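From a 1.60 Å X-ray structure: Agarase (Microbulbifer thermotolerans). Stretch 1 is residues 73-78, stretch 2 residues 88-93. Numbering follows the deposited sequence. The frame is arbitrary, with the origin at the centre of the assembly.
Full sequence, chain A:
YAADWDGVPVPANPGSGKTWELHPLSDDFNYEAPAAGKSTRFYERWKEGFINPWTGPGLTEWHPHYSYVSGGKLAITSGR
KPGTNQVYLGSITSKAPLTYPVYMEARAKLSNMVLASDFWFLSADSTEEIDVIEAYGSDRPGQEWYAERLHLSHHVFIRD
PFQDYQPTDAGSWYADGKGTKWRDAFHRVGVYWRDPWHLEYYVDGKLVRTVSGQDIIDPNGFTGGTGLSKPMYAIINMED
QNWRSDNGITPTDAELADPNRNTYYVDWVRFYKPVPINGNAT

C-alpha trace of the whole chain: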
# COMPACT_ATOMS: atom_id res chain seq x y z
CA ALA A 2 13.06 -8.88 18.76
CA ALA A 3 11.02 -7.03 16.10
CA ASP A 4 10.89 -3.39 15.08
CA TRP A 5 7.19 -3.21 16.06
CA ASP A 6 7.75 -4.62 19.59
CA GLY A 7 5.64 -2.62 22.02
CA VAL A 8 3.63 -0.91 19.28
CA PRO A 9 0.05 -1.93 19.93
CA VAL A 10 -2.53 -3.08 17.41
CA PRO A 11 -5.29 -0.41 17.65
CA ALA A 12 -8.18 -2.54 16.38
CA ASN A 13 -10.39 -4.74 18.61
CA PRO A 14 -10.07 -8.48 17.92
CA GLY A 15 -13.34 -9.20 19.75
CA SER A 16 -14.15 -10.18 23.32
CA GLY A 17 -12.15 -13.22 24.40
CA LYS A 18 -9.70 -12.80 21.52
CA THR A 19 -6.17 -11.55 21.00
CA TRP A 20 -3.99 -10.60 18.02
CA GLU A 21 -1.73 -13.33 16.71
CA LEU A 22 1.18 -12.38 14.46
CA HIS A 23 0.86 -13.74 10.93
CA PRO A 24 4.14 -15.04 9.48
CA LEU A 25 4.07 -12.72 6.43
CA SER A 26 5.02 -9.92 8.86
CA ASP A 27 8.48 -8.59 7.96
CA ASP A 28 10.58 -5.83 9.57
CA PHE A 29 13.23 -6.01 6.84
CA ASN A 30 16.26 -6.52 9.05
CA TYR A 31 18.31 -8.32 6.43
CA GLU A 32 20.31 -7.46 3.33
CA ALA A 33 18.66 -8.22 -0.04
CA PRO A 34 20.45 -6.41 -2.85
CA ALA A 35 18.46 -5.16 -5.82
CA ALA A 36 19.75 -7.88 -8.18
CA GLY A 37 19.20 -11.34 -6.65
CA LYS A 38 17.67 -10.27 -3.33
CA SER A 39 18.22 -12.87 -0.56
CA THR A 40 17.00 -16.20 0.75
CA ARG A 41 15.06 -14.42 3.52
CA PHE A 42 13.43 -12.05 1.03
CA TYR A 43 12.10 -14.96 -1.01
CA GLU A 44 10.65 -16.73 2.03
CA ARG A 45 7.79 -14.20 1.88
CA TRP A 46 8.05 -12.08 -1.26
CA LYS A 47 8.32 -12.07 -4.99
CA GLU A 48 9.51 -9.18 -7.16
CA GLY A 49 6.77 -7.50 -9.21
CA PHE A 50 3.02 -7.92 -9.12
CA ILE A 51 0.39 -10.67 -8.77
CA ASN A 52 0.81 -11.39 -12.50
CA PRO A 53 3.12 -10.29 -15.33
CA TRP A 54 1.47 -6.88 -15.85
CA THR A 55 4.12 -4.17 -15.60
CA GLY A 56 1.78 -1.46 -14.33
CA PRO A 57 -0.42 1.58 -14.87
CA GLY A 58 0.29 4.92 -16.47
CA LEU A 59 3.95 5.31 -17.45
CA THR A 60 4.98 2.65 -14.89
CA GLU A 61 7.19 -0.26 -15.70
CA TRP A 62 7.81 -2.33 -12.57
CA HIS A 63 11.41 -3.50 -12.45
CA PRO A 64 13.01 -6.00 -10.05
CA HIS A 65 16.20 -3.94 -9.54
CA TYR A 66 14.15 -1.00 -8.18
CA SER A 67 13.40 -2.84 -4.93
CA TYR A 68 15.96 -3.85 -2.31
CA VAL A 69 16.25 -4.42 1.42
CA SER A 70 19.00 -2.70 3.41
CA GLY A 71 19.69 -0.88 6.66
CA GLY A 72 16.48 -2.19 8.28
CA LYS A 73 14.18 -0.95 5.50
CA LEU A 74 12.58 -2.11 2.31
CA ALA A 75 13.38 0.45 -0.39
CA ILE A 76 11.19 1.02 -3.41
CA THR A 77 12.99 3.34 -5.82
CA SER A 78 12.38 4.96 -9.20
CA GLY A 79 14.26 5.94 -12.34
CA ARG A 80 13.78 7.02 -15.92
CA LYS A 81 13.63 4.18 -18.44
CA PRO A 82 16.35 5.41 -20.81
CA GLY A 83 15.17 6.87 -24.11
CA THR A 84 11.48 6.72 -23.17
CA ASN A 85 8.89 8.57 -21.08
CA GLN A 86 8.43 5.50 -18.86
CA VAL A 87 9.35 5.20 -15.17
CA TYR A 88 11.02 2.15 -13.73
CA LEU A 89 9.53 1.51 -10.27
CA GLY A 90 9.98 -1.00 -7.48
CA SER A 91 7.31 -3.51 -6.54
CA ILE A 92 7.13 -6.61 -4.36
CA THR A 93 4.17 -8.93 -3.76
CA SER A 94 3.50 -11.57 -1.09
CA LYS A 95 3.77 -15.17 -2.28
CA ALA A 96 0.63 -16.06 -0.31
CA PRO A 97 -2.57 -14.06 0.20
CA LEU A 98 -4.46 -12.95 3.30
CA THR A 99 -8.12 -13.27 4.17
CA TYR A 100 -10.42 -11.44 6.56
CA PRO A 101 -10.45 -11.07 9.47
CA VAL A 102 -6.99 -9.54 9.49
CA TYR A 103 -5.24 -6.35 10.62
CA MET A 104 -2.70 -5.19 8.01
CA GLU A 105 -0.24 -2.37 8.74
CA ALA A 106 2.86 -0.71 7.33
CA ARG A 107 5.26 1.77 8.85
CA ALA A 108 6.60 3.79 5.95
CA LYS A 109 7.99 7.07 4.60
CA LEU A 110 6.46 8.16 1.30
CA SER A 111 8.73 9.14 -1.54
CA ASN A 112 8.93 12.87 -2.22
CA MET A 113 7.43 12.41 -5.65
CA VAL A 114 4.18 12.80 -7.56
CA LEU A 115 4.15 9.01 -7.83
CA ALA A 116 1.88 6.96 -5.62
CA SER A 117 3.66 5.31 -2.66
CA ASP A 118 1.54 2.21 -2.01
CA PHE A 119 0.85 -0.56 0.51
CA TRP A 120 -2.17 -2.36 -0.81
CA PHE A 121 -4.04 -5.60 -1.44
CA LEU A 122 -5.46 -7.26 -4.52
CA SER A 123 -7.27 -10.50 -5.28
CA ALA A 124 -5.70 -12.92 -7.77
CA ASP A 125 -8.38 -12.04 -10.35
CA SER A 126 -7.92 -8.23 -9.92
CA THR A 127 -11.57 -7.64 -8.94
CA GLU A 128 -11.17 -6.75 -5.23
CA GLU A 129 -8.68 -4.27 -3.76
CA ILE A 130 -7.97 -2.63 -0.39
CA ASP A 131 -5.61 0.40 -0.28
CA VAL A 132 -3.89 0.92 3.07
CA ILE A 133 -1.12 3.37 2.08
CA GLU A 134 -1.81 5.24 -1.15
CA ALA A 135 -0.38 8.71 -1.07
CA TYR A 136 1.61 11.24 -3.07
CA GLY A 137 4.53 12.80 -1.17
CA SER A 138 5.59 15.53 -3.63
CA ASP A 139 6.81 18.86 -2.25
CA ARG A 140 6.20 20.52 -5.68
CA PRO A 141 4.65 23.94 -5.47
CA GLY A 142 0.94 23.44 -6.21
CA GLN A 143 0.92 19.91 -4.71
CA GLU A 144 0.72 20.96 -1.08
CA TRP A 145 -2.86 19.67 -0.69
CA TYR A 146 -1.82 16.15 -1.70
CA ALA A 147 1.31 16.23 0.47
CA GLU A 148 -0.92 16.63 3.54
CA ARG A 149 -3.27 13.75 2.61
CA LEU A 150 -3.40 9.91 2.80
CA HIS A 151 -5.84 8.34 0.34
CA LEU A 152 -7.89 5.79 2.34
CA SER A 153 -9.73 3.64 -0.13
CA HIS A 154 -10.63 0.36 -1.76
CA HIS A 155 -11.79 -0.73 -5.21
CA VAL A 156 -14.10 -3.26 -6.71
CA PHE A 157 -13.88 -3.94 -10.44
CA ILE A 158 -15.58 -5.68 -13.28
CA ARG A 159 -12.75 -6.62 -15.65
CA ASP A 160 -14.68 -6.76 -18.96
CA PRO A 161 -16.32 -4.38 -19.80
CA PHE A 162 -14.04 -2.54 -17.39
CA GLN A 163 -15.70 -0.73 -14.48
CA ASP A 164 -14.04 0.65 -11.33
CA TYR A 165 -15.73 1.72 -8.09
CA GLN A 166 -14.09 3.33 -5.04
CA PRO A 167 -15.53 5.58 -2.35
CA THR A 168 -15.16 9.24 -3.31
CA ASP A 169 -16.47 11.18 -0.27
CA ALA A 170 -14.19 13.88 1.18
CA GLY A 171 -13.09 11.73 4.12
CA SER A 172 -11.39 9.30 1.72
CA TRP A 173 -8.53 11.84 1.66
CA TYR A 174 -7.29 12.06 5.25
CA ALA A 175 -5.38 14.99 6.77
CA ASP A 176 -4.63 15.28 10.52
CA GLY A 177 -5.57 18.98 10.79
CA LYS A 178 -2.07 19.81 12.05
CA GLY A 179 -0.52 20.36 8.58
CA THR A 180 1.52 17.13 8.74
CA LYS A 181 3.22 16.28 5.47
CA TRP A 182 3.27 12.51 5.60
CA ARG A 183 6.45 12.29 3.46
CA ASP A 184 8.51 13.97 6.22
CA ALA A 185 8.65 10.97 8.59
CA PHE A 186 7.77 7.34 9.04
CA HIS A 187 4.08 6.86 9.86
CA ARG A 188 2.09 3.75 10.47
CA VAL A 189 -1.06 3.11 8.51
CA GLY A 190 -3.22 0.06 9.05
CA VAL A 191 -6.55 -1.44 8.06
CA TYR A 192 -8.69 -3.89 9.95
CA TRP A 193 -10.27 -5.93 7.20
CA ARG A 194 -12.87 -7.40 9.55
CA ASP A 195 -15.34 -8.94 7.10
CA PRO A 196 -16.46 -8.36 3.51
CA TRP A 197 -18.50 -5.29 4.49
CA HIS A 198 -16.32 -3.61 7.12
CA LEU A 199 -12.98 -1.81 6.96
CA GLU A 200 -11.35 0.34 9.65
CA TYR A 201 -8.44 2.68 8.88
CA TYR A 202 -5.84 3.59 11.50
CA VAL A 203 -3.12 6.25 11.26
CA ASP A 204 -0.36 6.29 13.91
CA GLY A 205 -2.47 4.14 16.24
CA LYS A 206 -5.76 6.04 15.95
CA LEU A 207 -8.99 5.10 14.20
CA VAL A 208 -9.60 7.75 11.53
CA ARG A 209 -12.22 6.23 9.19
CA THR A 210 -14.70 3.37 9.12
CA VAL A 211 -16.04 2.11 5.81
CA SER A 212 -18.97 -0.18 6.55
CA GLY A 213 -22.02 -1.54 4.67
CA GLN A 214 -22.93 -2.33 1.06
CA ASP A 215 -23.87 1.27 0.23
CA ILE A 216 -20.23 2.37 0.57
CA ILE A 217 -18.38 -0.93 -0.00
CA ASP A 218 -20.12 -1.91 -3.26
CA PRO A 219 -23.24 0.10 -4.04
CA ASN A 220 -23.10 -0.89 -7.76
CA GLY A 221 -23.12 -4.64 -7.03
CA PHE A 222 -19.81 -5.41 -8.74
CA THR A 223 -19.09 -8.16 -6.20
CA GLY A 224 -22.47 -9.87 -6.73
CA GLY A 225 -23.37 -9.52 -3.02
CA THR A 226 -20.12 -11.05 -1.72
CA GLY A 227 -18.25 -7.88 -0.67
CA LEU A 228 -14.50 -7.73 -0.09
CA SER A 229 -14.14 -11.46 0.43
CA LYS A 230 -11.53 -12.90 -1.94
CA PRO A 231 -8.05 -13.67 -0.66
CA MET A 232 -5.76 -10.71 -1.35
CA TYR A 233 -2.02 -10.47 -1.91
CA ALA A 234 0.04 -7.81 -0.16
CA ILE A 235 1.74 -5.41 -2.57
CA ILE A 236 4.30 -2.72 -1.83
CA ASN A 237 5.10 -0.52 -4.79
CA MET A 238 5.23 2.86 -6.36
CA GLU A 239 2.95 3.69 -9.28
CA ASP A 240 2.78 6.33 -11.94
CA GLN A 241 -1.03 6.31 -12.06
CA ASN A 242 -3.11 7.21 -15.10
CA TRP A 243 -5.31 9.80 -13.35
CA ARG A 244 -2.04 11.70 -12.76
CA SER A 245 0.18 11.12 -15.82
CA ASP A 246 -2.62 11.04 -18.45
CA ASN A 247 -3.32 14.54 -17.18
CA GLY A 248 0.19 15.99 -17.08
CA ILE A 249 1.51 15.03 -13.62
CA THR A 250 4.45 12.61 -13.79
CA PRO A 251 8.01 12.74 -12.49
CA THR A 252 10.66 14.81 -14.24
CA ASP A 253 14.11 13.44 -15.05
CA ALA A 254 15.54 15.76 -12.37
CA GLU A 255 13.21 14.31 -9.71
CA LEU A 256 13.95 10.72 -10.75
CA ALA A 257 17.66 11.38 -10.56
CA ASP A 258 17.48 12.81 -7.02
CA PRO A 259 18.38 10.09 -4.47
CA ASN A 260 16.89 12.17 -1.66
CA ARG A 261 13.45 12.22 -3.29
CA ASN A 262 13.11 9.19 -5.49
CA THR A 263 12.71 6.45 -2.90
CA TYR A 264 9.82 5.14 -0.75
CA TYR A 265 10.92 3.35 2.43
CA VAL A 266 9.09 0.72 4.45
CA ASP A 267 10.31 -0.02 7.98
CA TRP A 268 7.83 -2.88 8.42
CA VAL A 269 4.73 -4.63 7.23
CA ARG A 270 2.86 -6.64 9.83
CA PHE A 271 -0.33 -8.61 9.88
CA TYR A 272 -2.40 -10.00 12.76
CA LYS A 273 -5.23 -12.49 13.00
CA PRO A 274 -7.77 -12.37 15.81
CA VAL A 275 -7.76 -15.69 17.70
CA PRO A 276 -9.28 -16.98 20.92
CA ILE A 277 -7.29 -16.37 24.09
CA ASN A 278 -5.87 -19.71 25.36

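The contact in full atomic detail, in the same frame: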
# COMPACT_ATOMS: atom_id res chain seq x y z
N LYS A 73 15.31 -1.47 6.26
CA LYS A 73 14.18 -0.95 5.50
C LYS A 73 14.08 -1.65 4.16
O LYS A 73 15.09 -1.94 3.52
CB LYS A 73 14.37 0.54 5.18
CG LYS A 73 14.69 1.45 6.36
CD LYS A 73 13.47 1.67 7.19
CE LYS A 73 13.71 2.64 8.34
NZ LYS A 73 14.32 1.94 9.51
N LEU A 74 12.84 -1.88 3.73
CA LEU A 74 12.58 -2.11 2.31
C LEU A 74 12.60 -0.77 1.59
O LEU A 74 11.97 0.18 2.02
CB LEU A 74 11.23 -2.80 2.13
CG LEU A 74 10.66 -2.88 0.71
CD1 LEU A 74 11.43 -3.87 -0.15
CD2 LEU A 74 9.21 -3.30 0.80
N ALA A 75 13.32 -0.72 0.46
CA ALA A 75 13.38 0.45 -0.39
C ALA A 75 12.73 0.14 -1.72
O ALA A 75 13.05 -0.88 -2.34
CB ALA A 75 14.82 0.89 -0.62
N ILE A 76 11.81 1.00 -2.11
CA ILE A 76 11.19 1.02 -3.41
C ILE A 76 11.66 2.29 -4.09
O ILE A 76 11.29 3.41 -3.66
CB ILE A 76 9.66 1.03 -3.28
CG1 ILE A 76 9.12 -0.17 -2.52
CG2 ILE A 76 8.99 1.19 -4.66
CD1 ILE A 76 9.40 -1.52 -3.16
N THR A 77 12.43 2.16 -5.15
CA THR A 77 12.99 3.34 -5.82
C THR A 77 12.41 3.50 -7.24
O THR A 77 11.48 2.79 -7.64
CB THR A 77 14.52 3.35 -5.72
OG1 THR A 77 15.03 4.66 -6.04
CG2 THR A 77 15.14 2.29 -6.59
N SER A 78 12.92 4.50 -7.93
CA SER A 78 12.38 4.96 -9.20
C SER A 78 13.52 5.45 -10.07
O SER A 78 14.58 5.89 -9.58
CB SER A 78 11.36 6.07 -8.99
OG SER A 78 11.91 7.19 -8.31
N TYR A 88 10.74 3.38 -14.43
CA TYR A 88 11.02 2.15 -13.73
C TYR A 88 10.74 2.34 -12.25
O TYR A 88 11.20 3.31 -11.65
CB TYR A 88 12.48 1.72 -13.92
CG TYR A 88 12.86 1.12 -15.26
CD1 TYR A 88 12.00 0.28 -15.95
CD2 TYR A 88 14.13 1.34 -15.77
CE1 TYR A 88 12.38 -0.30 -17.16
CE2 TYR A 88 14.53 0.77 -16.97
CZ TYR A 88 13.64 -0.05 -17.65
OH TYR A 88 14.02 -0.65 -18.84
N LEU A 89 9.95 1.43 -11.68
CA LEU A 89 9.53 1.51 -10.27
C LEU A 89 9.63 0.17 -9.56
O LEU A 89 9.36 -0.89 -10.15
CB LEU A 89 8.07 2.01 -10.17
CG LEU A 89 7.80 3.40 -10.73
CD1 LEU A 89 6.32 3.72 -10.70
CD2 LEU A 89 8.58 4.44 -9.94
N GLY A 90 9.96 0.21 -8.28
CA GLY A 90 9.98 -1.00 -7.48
C GLY A 90 8.59 -1.54 -7.18
O GLY A 90 7.60 -0.78 -7.12
N SER A 91 8.53 -2.85 -6.97
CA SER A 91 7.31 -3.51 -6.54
C SER A 91 7.66 -4.87 -6.00
O SER A 91 8.45 -5.58 -6.61
CB SER A 91 6.34 -3.68 -7.71
OG SER A 91 5.17 -4.36 -7.28
N ILE A 92 7.07 -5.24 -4.87
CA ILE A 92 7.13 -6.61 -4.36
C ILE A 92 5.71 -7.03 -3.97
O ILE A 92 4.85 -6.19 -3.64
CB ILE A 92 8.15 -6.78 -3.19
CG1 ILE A 92 7.57 -6.27 -1.85
CG2 ILE A 92 9.49 -6.13 -3.53
CD1 ILE A 92 8.46 -6.64 -0.68
N THR A 93 5.47 -8.35 -4.04
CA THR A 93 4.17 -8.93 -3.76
C THR A 93 4.36 -10.16 -2.87
O THR A 93 5.33 -10.92 -3.03
CB THR A 93 3.46 -9.33 -5.09
OG1 THR A 93 3.21 -8.15 -5.87
CG2 THR A 93 2.16 -10.03 -4.84

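The two stretches belong to one chain and run roughly antiparallel, with end-to-end directions 159° apart. They bury 310 Å² between them. Pairing is tightest where Ser78 faces Leu89, and farther along side chains take over from the backbone.

Tyr88 contributes through its backbone. Its carbonyl receives a CA-H...O contact from Ser78, with Ser78 CA 3.2 Å from Tyr88 O. The ring leads away from stretch 1.

Leu89 and Ser78 form an antiparallel bridge of the non-hydrogen-bonded type, their CA atoms 4.6 Å apart. In such a pair the two residues do not bond to each other through N and O, so CA-H groups approach carbonyls instead. Leu89 CA lies 3.5 Å from Thr77 O, which complements the contact at Tyr88. Both side chains project from the same face of the sheet, and Leu89 CD2 packs 3.4 Å from Ser78 CB. The hydroxyl of Ser78 is hydrogen-bonded elsewhere in the structure.

Gly90 makes the one hydrogen bond between the stretches. Gly90 N donates to Thr77 O at 3.1 Å, with an angle of 152° at the hydrogen. Thr77 O thus receives both this bond and the weaker contact from Leu89. The absence of a side chain matters here. An ideal CB on Gly90 would point toward stretch 1 and clash with Ile76 CG2 at 3.0 Å. Instead, Ile76 CG2 sits close to the backbone, 3.4 Å from Gly90 O.

Ser91 turns its CB away, and its hydroxyl is satisfied elsewhere. Its backbone still meets stretch 1: Ile76 CD1 is 4.1 Å from Ser91 N.

Ile92 points back toward stretch 1, as Leu74 points toward stretch 2. Ile92 CD1 meets Leu74 CD2 at 3.7 Å, a van der Waals contact between two buried apolar side chains. Thr93 lies beyond the contact.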